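Local coordinates for protein mediator of RNA polymerase II transcription subunit 18 (Schizosaccharomyces pombe, PDB 3C0T) that serves as a subunit of the Mediator complex, the coactivator that relays signals from gene-specific regulatory proteins to the basal RNA polymerase II machinery, at residues Q2-L7 with K184-L189. Residues are numbered along the deposited sequence; the frame is centred on the assembly and turned at random.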
loop_
_atom_site.group_PDB
_atom_site.type_symbol
_atom_site.label_atom_id
_atom_site.label_comp_id
_atom_site.label_asym_id
_atom_site.label_seq_id
_atom_site.Cartn_x
_atom_site.Cartn_y
_atom_site.Cartn_z
ATOM N N GLN A 2 -12.806 5.039 -6.462
ATOM C CA GLN A 2 -12.472 5.945 -5.372
ATOM C C GLN A 2 -12.061 5.187 -4.115
ATOM O O GLN A 2 -12.764 4.277 -3.670
ATOM C CB GLN A 2 -13.687 6.825 -5.064
ATOM C CG GLN A 2 -13.391 8.298 -4.838
ATOM C CD GLN A 2 -12.867 8.990 -6.079
ATOM O OE1 GLN A 2 -13.414 8.827 -7.163
ATOM N NE2 GLN A 2 -11.805 9.773 -5.923
ATOM N N GLU A 3 -10.915 5.554 -3.546
ATOM C CA GLU A 3 -10.454 4.914 -2.322
ATOM C C GLU A 3 -10.593 5.866 -1.136
ATOM O O GLU A 3 -10.003 6.948 -1.131
ATOM C CB GLU A 3 -8.985 4.475 -2.442
ATOM C CG GLU A 3 -8.442 3.854 -1.148
ATOM C CD GLU A 3 -7.011 3.339 -1.271
ATOM O OE1 GLU A 3 -6.763 2.449 -2.106
ATOM O OE2 GLU A 3 -6.132 3.824 -0.527
ATOM N N LEU A 4 -11.388 5.473 -0.146
ATOM C CA LEU A 4 -11.552 6.281 1.062
ATOM C C LEU A 4 -10.649 5.579 2.083
ATOM O O LEU A 4 -10.666 4.348 2.188
ATOM C CB LEU A 4 -13.017 6.297 1.520
ATOM C CG LEU A 4 -13.991 6.956 0.530
ATOM C CD1 LEU A 4 -14.318 5.972 -0.600
ATOM C CD2 LEU A 4 -15.278 7.368 1.254
ATOM N N TYR A 5 -9.863 6.341 2.838
ATOM C CA TYR A 5 -8.934 5.698 3.754
ATOM C C TYR A 5 -8.534 6.502 4.978
ATOM O O TYR A 5 -8.843 7.680 5.101
ATOM C CB TYR A 5 -7.663 5.361 2.979
ATOM C CG TYR A 5 -6.935 6.615 2.546
ATOM C CD1 TYR A 5 -5.969 7.200 3.369
ATOM C CD2 TYR A 5 -7.268 7.263 1.353
ATOM C CE1 TYR A 5 -5.357 8.402 3.021
ATOM C CE2 TYR A 5 -6.660 8.471 0.989
ATOM C CZ TYR A 5 -5.709 9.035 1.831
ATOM O OH TYR A 5 -5.126 10.238 1.507
ATOM N N LEU A 6 -7.804 5.832 5.862
ATOM C CA LEU A 6 -7.271 6.424 7.083
ATOM C C LEU A 6 -5.908 5.787 7.259
ATOM O O LEU A 6 -5.720 4.614 6.924
ATOM C CB LEU A 6 -8.156 6.103 8.288
ATOM C CG LEU A 6 -9.505 6.824 8.321
ATOM C CD1 LEU A 6 -10.312 6.348 9.520
ATOM C CD2 LEU A 6 -9.272 8.333 8.390
ATOM N N LEU A 7 -4.955 6.557 7.763
ATOM C CA LEU A 7 -3.611 6.049 7.965
ATOM C C LEU A 7 -3.141 6.240 9.402
ATOM O O LEU A 7 -3.538 7.187 10.083
ATOM C CB LEU A 7 -2.637 6.741 7.008
ATOM C CG LEU A 7 -2.557 6.231 5.566
ATOM C CD1 LEU A 7 -1.678 7.160 4.762
ATOM C CD2 LEU A 7 -1.984 4.825 5.535
ATOM N N LYS A 184 -21.815 5.753 2.755
ATOM C CA LYS A 184 -21.809 4.499 3.491
ATOM C C LYS A 184 -20.356 4.074 3.754
ATOM O O LYS A 184 -20.051 3.435 4.760
ATOM C CB LYS A 184 -22.541 3.424 2.679
ATOM C CG LYS A 184 -22.618 2.044 3.340
ATOM C CD LYS A 184 -23.445 2.064 4.625
ATOM C CE LYS A 184 -24.907 2.453 4.365
ATOM N NZ LYS A 184 -25.726 2.542 5.629
ATOM N N ALA A 185 -19.458 4.441 2.848
ATOM C CA ALA A 185 -18.059 4.086 3.011
ATOM C C ALA A 185 -17.415 4.938 4.106
ATOM O O ALA A 185 -16.666 4.415 4.932
ATOM C CB ALA A 185 -17.310 4.251 1.691
ATOM N N GLU A 186 -17.700 6.238 4.126
ATOM C CA GLU A 186 -17.123 7.100 5.157
ATOM C C GLU A 186 -17.662 6.686 6.521
ATOM O O GLU A 186 -16.939 6.707 7.517
ATOM C CB GLU A 186 -17.466 8.571 4.917
ATOM C CG GLU A 186 -17.094 9.079 3.546
ATOM C CD GLU A 186 -17.094 10.592 3.473
ATOM O OE1 GLU A 186 -17.393 11.126 2.380
ATOM O OE2 GLU A 186 -16.782 11.244 4.500
ATOM N N ALA A 187 -18.939 6.318 6.556
ATOM C CA ALA A 187 -19.572 5.887 7.792
ATOM C C ALA A 187 -18.875 4.614 8.273
ATOM O O ALA A 187 -18.643 4.437 9.470
ATOM C CB ALA A 187 -21.059 5.629 7.561
ATOM N N ASN A 188 -18.531 3.726 7.344
ATOM C CA ASN A 188 -17.846 2.494 7.729
ATOM C C ASN A 188 -16.439 2.784 8.261
ATOM O O ASN A 188 -15.995 2.161 9.224
ATOM C CB ASN A 188 -17.779 1.516 6.554
ATOM C CG ASN A 188 -19.092 0.783 6.340
ATOM O OD1 ASN A 188 -19.799 0.460 7.300
ATOM N ND2 ASN A 188 -19.416 0.498 5.083
ATOM N N LEU A 189 -15.746 3.730 7.639
ATOM C CA LEU A 189 -14.414 4.090 8.095
ATOM C C LEU A 189 -14.511 4.651 9.509
ATOM O O LEU A 189 -13.681 4.338 10.370
ATOM C CB LEU A 189 -13.774 5.128 7.162
ATOM C CG LEU A 189 -13.214 4.567 5.850
ATOM C CD1 LEU A 189 -12.568 5.677 5.047
ATOM C CD2 LEU A 189 -12.190 3.484 6.151
#
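Leu4 of the strand 2-7 reaches across to the helix 184-189 and meets Leu189, Ala185 and Glu186 in turn. First comes Leu4 CB, lying 3.6 Å from Leu189 CD1. Beyond it CG stands anti to the carbonyl carbon (chi1 -64°) and so beside the backbone N, from where the fork carries both methyls to Ala185: Leu4 CD1 is 4.1 Å from Ala185 CB, while Leu4 CD2 packs more closely on Ala185 CB, at 3.7 Å. Leu4 CD2 also lies 3.4 Å from Glu186 CG, where the two side chains cross at about a right angle.

Each residue type fits its place. Alanine, with a single methyl facing the strand, is small enough to let both methyls of Leu4 close on its CB. Glutamate lends CG to the apolar contact and carries its carboxylate onward along an extended chain, where OE2 makes long, weak ion pairs with Arg90 and Lys93. Leu189 is long enough to reach the strand backbone itself, its CD1 resting 3.5 Å from Leu4 C and 3.6 Å from Tyr5 N. Leu6, whose CB points to the helix as that of Leu4 does, adds a looser contact from Leu6 CD1 to Leu189 O at 4.0 Å. Tyr5, between them, directs its CB away from the helix, and its OH hydrogen-bonds to Val205 O.

The joint is thus apolar packing; the axes of segments 2-7 and 184-189 approach to 8.7 Å and run nearly parallel, 16° apart. Med18 is built on a curled, barrel-like antiparallel sheet, and this contact lays helix 179-196 against its outer face. Strand 2-10 pairs with 95-104 and 165-173; Ala185 also touches Thr171, so the helix rests across two adjacent strands.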